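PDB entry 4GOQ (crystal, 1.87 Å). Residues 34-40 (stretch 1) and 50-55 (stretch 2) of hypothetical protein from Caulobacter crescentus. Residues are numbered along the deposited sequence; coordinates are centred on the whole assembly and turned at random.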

# COMPACT_ATOMS: atom_id res chain seq x y z
N ALA A 34 -12.46 -4.60 -8.11
CA ALA A 34 -12.12 -5.61 -7.12
C ALA A 34 -10.64 -5.92 -7.00
O ALA A 34 -10.29 -6.89 -6.34
CB ALA A 34 -12.87 -6.91 -7.45
N GLY A 35 -9.78 -5.11 -7.62
CA GLY A 35 -8.35 -5.38 -7.53
C GLY A 35 -7.80 -5.22 -6.13
O GLY A 35 -8.19 -4.30 -5.38
N ALA A 36 -6.88 -6.12 -5.75
CA ALA A 36 -6.17 -6.04 -4.47
C ALA A 36 -5.24 -4.83 -4.49
O ALA A 36 -4.96 -4.31 -5.56
CB ALA A 36 -5.37 -7.30 -4.25
N VAL A 37 -4.72 -4.42 -3.34
CA VAL A 37 -3.83 -3.26 -3.24
C VAL A 37 -2.57 -3.58 -2.42
O VAL A 37 -2.67 -4.22 -1.37
CB VAL A 37 -4.55 -2.01 -2.61
CG1 VAL A 37 -3.62 -0.80 -2.57
CG2 VAL A 37 -5.84 -1.65 -3.35
N LEU A 38 -1.41 -3.13 -2.92
CA LEU A 38 -0.13 -3.12 -2.22
C LEU A 38 0.18 -1.68 -1.91
O LEU A 38 0.14 -0.86 -2.82
CB LEU A 38 1.04 -3.72 -3.03
CG LEU A 38 1.19 -5.21 -3.19
CD1 LEU A 38 2.55 -5.52 -3.84
CD2 LEU A 38 1.08 -5.96 -1.84
N VAL A 39 0.54 -1.36 -0.68
CA VAL A 39 0.92 0.01 -0.33
C VAL A 39 2.37 0.00 0.11
O VAL A 39 2.72 -0.70 1.05
CB VAL A 39 -0.00 0.63 0.76
CG1 VAL A 39 0.47 2.04 1.15
CG2 VAL A 39 -1.46 0.64 0.31
N LYS A 40 3.21 0.79 -0.56
CA LYS A 40 4.62 0.98 -0.22
C LYS A 40 4.75 2.32 0.48
O LYS A 40 4.55 3.34 -0.15
CB LYS A 40 5.49 0.93 -1.48
CG LYS A 40 7.00 1.05 -1.17
CD LYS A 40 7.72 1.11 -2.54
CE LYS A 40 9.18 1.32 -2.44
NZ LYS A 40 9.74 1.68 -3.78
N ARG A 50 8.28 0.39 4.08
CA ARG A 50 7.47 -0.75 4.45
C ARG A 50 6.52 -1.07 3.31
O ARG A 50 6.15 -0.18 2.55
CB ARG A 50 6.68 -0.47 5.74
CG ARG A 50 7.56 -0.38 6.99
CD ARG A 50 6.72 0.01 8.20
NE ARG A 50 6.16 1.37 8.06
CZ ARG A 50 5.24 1.88 8.87
NH1 ARG A 50 4.76 1.16 9.88
NH2 ARG A 50 4.78 3.11 8.68
N LEU A 51 6.12 -2.33 3.22
CA LEU A 51 5.16 -2.75 2.20
C LEU A 51 3.99 -3.42 2.93
O LEU A 51 4.20 -4.25 3.82
CB LEU A 51 5.85 -3.69 1.21
CG LEU A 51 5.20 -3.93 -0.14
CD1 LEU A 51 5.13 -2.64 -0.96
CD2 LEU A 51 6.04 -4.93 -0.93
N PHE A 52 2.75 -2.98 2.61
CA PHE A 52 1.54 -3.48 3.24
C PHE A 52 0.64 -4.15 2.19
O PHE A 52 0.46 -3.59 1.10
CB PHE A 52 0.78 -2.32 3.95
CG PHE A 52 1.56 -1.65 5.06
CD1 PHE A 52 1.65 -2.22 6.32
CD2 PHE A 52 2.20 -0.43 4.84
CE1 PHE A 52 2.37 -1.59 7.35
CE2 PHE A 52 2.90 0.20 5.87
CZ PHE A 52 3.00 -0.39 7.11
N SER A 53 0.13 -5.35 2.50
CA SER A 53 -0.84 -6.09 1.69
C SER A 53 -2.08 -6.40 2.55
O SER A 53 -2.04 -6.35 3.78
CB SER A 53 -0.26 -7.36 1.08
OG SER A 53 0.06 -8.31 2.09
N GLU A 54 -3.18 -6.71 1.88
CA GLU A 54 -4.47 -6.94 2.54
C GLU A 54 -4.58 -8.31 3.17
O GLU A 54 -4.16 -9.31 2.60
CB GLU A 54 -5.59 -6.78 1.52
CG GLU A 54 -5.64 -5.42 0.87
CD GLU A 54 -6.77 -5.25 -0.13
OE1 GLU A 54 -7.95 -5.22 0.27
OE2 GLU A 54 -6.46 -5.15 -1.33
N ALA A 55 -5.19 -8.36 4.34
CA ALA A 55 -5.49 -9.60 5.05
C ALA A 55 -6.85 -9.47 5.72
O ALA A 55 -7.42 -8.37 5.73
CB ALA A 55 -4.42 -9.92 6.08
O HOH W 1 -8.98 -4.34 -2.74
O HOH W 2 -3.36 -6.84 -1.04

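The two stretches meet as neighbouring antiparallel strands, residues 37–40 against 50–55, with their N-to-C directions 162° apart and 427 Å² of surface buried between them. Backbone hydrogen bonding is concentrated at the pair Val39 and Phe52. Here Val39 N donates to Phe52 O (2.9 Å, 170° at the hydrogen) and Phe52 N donates to Val39 O (2.8 Å, 162°), the short, nearly straight reciprocal bonds expected of a hydrogen-bonded antiparallel pair. Lys40 and Leu51 form the adjoining non-hydrogen-bonded pair, and their CA atoms approach to 4.5 Å, against 5.0 Å between the CA atoms of Val39 and Phe52.

The same carbonyls also receive CA-H...O contacts. Leu38 CA lies 3.4 Å from Phe52 O, and Leu51 CA lies 3.4 Å from Val39 O, so each of these oxygens is approached by an amide and by a CA hydrogen from the facing strand. A third contact of this kind, Lys40 CA to Arg50 O at 3.4 Å, repeats the pattern one residue further along.

Toward the start of stretch 1 the direct backbone bonds give way to a side chain and water. The Glu54 side chain points toward stretch 1 and, with chi1 in m and chi2 in t, brings its carboxylate to the backbone where the strand begins. Glu54 OE2 accepts a hydrogen bond from Val37 N at 2.8 Å; the angle of 138° shows a bent approach. The same oxygen sits 3.3 Å from Ala36 CA and 3.8 Å from Ala36 CB, packed against the residue that precedes the strand. A charged acceptor suits this place because it satisfies an amide that no carbonyl of stretch 2 engages, while Glu54 OE1 is hydrogen-bonded elsewhere in the structure.

Two waters complete the polar junction. Water 2 donates to Val37 O (2.7 Å) and accepts from Glu54 N (2.9 Å), linking main-chain groups that do not bond directly. Water 1 lies within hydrogen-bonding distance of both Gly35 O (2.8 Å) and Glu54 OE2 (3.0 Å), bringing the loop before the strand into the same polar cluster.

Apolar packing follows the alternation of the strands. Val39 and Phe52 share one face, their CB atoms 4.4 Å apart; both are buried, and the beta-branched valine and aromatic phenylalanine are well suited to an extended backbone with a hydrophobic surface. Leu38, Lys40, Leu51 and Ser53 project from the other face. Leu38, with chi1 in m and chi2 in t, brings CD2 to 3.5 Å from Ser53 CB, in van der Waals contact with the carbon of the serine side chain. Leu51, in the t,p rotamer, reaches back across the pair so that CD1 lies 3.6 Å from Lys40 CB. Lysine serves two environments here: its aliphatic base packs against leucine, while the fully extended chain leads away to NZ, which is hydrogen-bonded elsewhere in the structure.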